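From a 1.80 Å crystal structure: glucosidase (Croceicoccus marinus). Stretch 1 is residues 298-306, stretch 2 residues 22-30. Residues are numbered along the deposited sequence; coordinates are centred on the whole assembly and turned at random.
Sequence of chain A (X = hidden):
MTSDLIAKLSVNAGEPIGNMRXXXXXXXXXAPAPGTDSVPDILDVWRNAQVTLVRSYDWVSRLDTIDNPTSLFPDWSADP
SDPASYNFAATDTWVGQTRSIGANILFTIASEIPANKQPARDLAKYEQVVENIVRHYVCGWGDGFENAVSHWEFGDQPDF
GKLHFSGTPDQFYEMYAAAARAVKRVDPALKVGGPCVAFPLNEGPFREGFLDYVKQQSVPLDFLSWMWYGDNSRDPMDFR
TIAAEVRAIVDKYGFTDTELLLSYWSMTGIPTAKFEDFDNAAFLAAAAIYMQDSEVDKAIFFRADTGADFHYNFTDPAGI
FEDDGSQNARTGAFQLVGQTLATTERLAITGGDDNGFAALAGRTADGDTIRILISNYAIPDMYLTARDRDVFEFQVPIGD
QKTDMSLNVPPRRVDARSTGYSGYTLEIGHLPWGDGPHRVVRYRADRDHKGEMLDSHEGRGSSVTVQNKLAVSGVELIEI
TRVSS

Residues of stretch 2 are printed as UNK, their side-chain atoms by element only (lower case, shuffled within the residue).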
# COMPACT_ATOMS: atom_id res chain seq x y z
N LYS A 298 6.51 4.98 2.00
CA LYS A 298 5.17 4.60 2.41
C LYS A 298 4.54 3.84 1.25
O LYS A 298 4.79 4.16 0.09
CB LYS A 298 4.30 5.83 2.74
CG LYS A 298 4.79 6.67 3.89
CD LYS A 298 4.64 5.96 5.21
CE LYS A 298 4.71 6.96 6.38
NZ LYS A 298 5.49 8.18 6.01
N ALA A 299 3.73 2.83 1.58
CA ALA A 299 3.19 1.95 0.55
C ALA A 299 1.73 1.66 0.82
O ALA A 299 1.33 1.52 1.98
CB ALA A 299 3.97 0.64 0.49
N ILE A 300 0.96 1.55 -0.26
CA ILE A 300 -0.50 1.34 -0.24
C ILE A 300 -0.78 0.13 -1.12
O ILE A 300 -0.77 0.23 -2.35
CB ILE A 300 -1.28 2.57 -0.75
CG1 ILE A 300 -0.89 3.85 -0.02
CG2 ILE A 300 -2.77 2.33 -0.63
CD1 ILE A 300 -1.37 3.91 1.44
N PHE A 301 -1.04 -1.02 -0.49
CA PHE A 301 -1.42 -2.21 -1.23
C PHE A 301 -2.82 -2.07 -1.80
O PHE A 301 -3.74 -1.65 -1.11
CB PHE A 301 -1.37 -3.44 -0.33
CG PHE A 301 -1.91 -4.68 -1.00
CD1 PHE A 301 -1.09 -5.43 -1.84
CD2 PHE A 301 -3.23 -5.07 -0.81
CE1 PHE A 301 -1.57 -6.58 -2.46
CE2 PHE A 301 -3.74 -6.20 -1.43
CZ PHE A 301 -2.91 -6.96 -2.26
N PHE A 302 -2.99 -2.50 -3.06
CA PHE A 302 -4.24 -2.35 -3.80
C PHE A 302 -4.81 -3.73 -4.11
O PHE A 302 -4.17 -4.49 -4.84
CB PHE A 302 -3.98 -1.57 -5.10
CG PHE A 302 -5.20 -1.35 -5.95
CD1 PHE A 302 -6.14 -0.40 -5.59
CD2 PHE A 302 -5.41 -2.10 -7.10
CE1 PHE A 302 -7.27 -0.18 -6.37
CE2 PHE A 302 -6.55 -1.89 -7.88
CZ PHE A 302 -7.48 -0.92 -7.51
N ARG A 303 -5.98 -4.08 -3.56
CA ARG A 303 -6.73 -3.36 -2.53
C ARG A 303 -7.26 -4.40 -1.54
O ARG A 303 -7.64 -5.51 -1.96
CB ARG A 303 -7.89 -2.55 -3.14
CG ARG A 303 -8.77 -3.34 -4.12
CD ARG A 303 -9.74 -2.43 -4.91
NE ARG A 303 -10.88 -2.04 -4.09
CZ ARG A 303 -11.84 -1.19 -4.46
NH1 ARG A 303 -11.81 -0.60 -5.66
NH2 ARG A 303 -12.82 -0.91 -3.62
N ALA A 304 -7.27 -4.08 -0.24
CA ALA A 304 -7.64 -5.04 0.81
C ALA A 304 -9.15 -5.02 1.09
O ALA A 304 -9.61 -4.78 2.22
CB ALA A 304 -6.84 -4.77 2.08
N ASP A 305 -9.94 -5.29 0.06
CA ASP A 305 -11.38 -5.46 0.26
C ASP A 305 -11.88 -6.44 -0.78
O ASP A 305 -11.09 -7.15 -1.42
CB ASP A 305 -12.12 -4.11 0.27
CG ASP A 305 -12.08 -3.36 -1.07
OD1 ASP A 305 -11.65 -3.91 -2.11
OD2 ASP A 305 -12.51 -2.18 -1.07
N THR A 306 -13.21 -6.52 -0.94
CA THR A 306 -13.78 -7.45 -1.92
C THR A 306 -13.60 -6.98 -3.35
O THR A 306 -13.96 -7.72 -4.27
CB THR A 306 -15.27 -7.67 -1.67
OG1 THR A 306 -15.99 -6.47 -1.99
CG2 THR A 306 -15.50 -8.06 -0.22
N UNK A 22 7.31 0.72 8.86
CA UNK A 22 5.89 0.36 8.79
C UNK A 22 5.33 0.74 7.43
O UNK A 22 4.83 1.85 7.21
n UNK A 22 7.11 -0.96 12.04
c UNK A 22 5.15 0.23 11.22
c UNK A 22 5.13 1.03 9.92
c UNK A 22 6.52 0.23 11.89
o UNK A 22 7.04 1.28 12.26
N UNK A 23 5.40 -0.20 6.48
CA UNK A 23 4.95 0.03 5.12
C UNK A 23 3.61 -0.62 4.81
O UNK A 23 3.19 -0.65 3.64
c UNK A 23 8.24 -0.19 2.94
c UNK A 23 6.00 -0.46 4.12
c UNK A 23 7.21 1.70 4.24
c UNK A 23 7.38 0.21 4.17
N UNK A 24 2.90 -1.14 5.82
CA UNK A 24 1.66 -1.89 5.58
C UNK A 24 0.46 -0.95 5.47
O UNK A 24 -0.46 -0.96 6.29
c UNK A 24 -0.60 -4.59 6.58
c UNK A 24 0.60 -4.09 6.18
c UNK A 24 1.41 -2.93 6.66
n UNK A 24 1.04 -4.92 5.18
n UNK A 24 -0.86 -5.69 5.81
c UNK A 24 0.14 -5.87 4.96
N UNK A 25 0.48 -0.14 4.41
CA UNK A 25 -0.70 0.63 4.06
C UNK A 25 -1.57 -0.09 3.05
O UNK A 25 -1.13 -1.03 2.39
N UNK A 26 -2.82 0.36 2.91
CA UNK A 26 -3.70 -0.27 1.94
C UNK A 26 -4.82 0.69 1.58
O UNK A 26 -4.98 1.75 2.18
c UNK A 26 -4.29 -1.58 2.46
c UNK A 26 -5.42 -1.30 3.45
o UNK A 26 -4.82 -2.33 1.37
N UNK A 27 -5.59 0.30 0.58
CA UNK A 27 -6.76 1.05 0.18
C UNK A 27 -7.94 0.09 0.14
O UNK A 27 -7.78 -1.13 0.26
c UNK A 27 -6.56 1.73 -1.18
o UNK A 27 -6.67 0.79 -2.22
N UNK A 28 -9.13 0.65 -0.03
CA UNK A 28 -10.36 -0.11 -0.05
C UNK A 28 -11.33 0.34 1.02
O UNK A 28 -11.04 1.20 1.85
N UNK A 29 -12.51 -0.28 1.00
CA UNK A 29 -13.63 0.01 1.88
C UNK A 29 -13.71 -1.11 2.92
O UNK A 29 -14.04 -2.26 2.57
c UNK A 29 -14.94 0.14 1.09
c UNK A 29 -14.85 1.33 0.11
c UNK A 29 -15.97 1.36 -0.95
c UNK A 29 -16.12 0.29 2.05
N UNK A 30 -13.42 -0.84 4.20
CA UNK A 30 -13.33 -1.93 5.18
C UNK A 30 -14.65 -2.36 5.80
O UNK A 30 -14.68 -3.43 6.43
c UNK A 30 -12.63 0.12 6.19
c UNK A 30 -12.40 -1.35 6.25
c UNK A 30 -12.89 0.43 4.73

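Position 22 carries three carbons, the third bearing one oxygen and one nitrogen. Carbon, oxygen and nitrogen at the end of an unbranched chain make an amide, and the chain leads away from stretch 1 without touching it: Gln 22. Position 23 has four carbons forked at the second, with its CB 4.3 Å from CB of Ala 299 and one arm of the fork near the backbone of Lys 298. A fork at the second carbon identifies Leu 23.

At position 24 one carbon leads to a five-membered ring of three carbons and two nitrogens, an imidazole, and the residue is His 24; its CA-to-CB bond points away from stretch 1. Position 25 has no side-chain atoms. Its CA sits 3.0 Å from O of Ala 299, and an ideal CB would lie 2.3 Å from that same oxygen, a clash, and 3.0 Å from CD1 of Ile 300. This is Gly 25.

Position 26 shows one carbon carrying an oxygen and a second carbon. The oxygen approaches O of Phe 301 to 2.8 Å, and the branched, hydroxylated chain is that of Thr 26. Its OG1 donates a hydrogen bond to that carbonyl, lies at the edge of the Phe 301 ring and accepts a weak bond from N of Ala 304 at 3.4 Å. Position 27 has one carbon and one oxygen, the oxygen 3.6 Å from CD1 of Phe 302 at the ring edge; it is Ser 27, its hydroxyl bonded elsewhere in the structure.

Position 28 again lacks side-chain atoms. An ideal CB would clash with OD2 of Asp 305 at 2.8 Å, and the backbone angles themselves call for Gly 28. Position 29 has four carbons forked at the first, one arm two carbons long, with CB 4.0 Å from OD2 of Asp 305: Ile 29. Position 30 has three carbons closing a ring onto the backbone nitrogen, clear of stretch 1: Pro 30.

The contact is a short parallel pairing extended by loop contacts. N of Phe 301 donates to O of Gly 25 (2.9 Å), N of Ser 27 to O of Phe 301 (3.2 Å), and N of Ala 304, beyond a cis peptide, to O of Ser 27 (3.0 Å). Farther along, Asp 305 is held by a salt bridge from NE of Arg 303 to OD1 (2.8 Å), while its OD2 accepts N of Ile 29 (2.8 Å). Glycine at 25 and 28 permits this close approach.

Stretch 2 22-30: QLHGTSGIP
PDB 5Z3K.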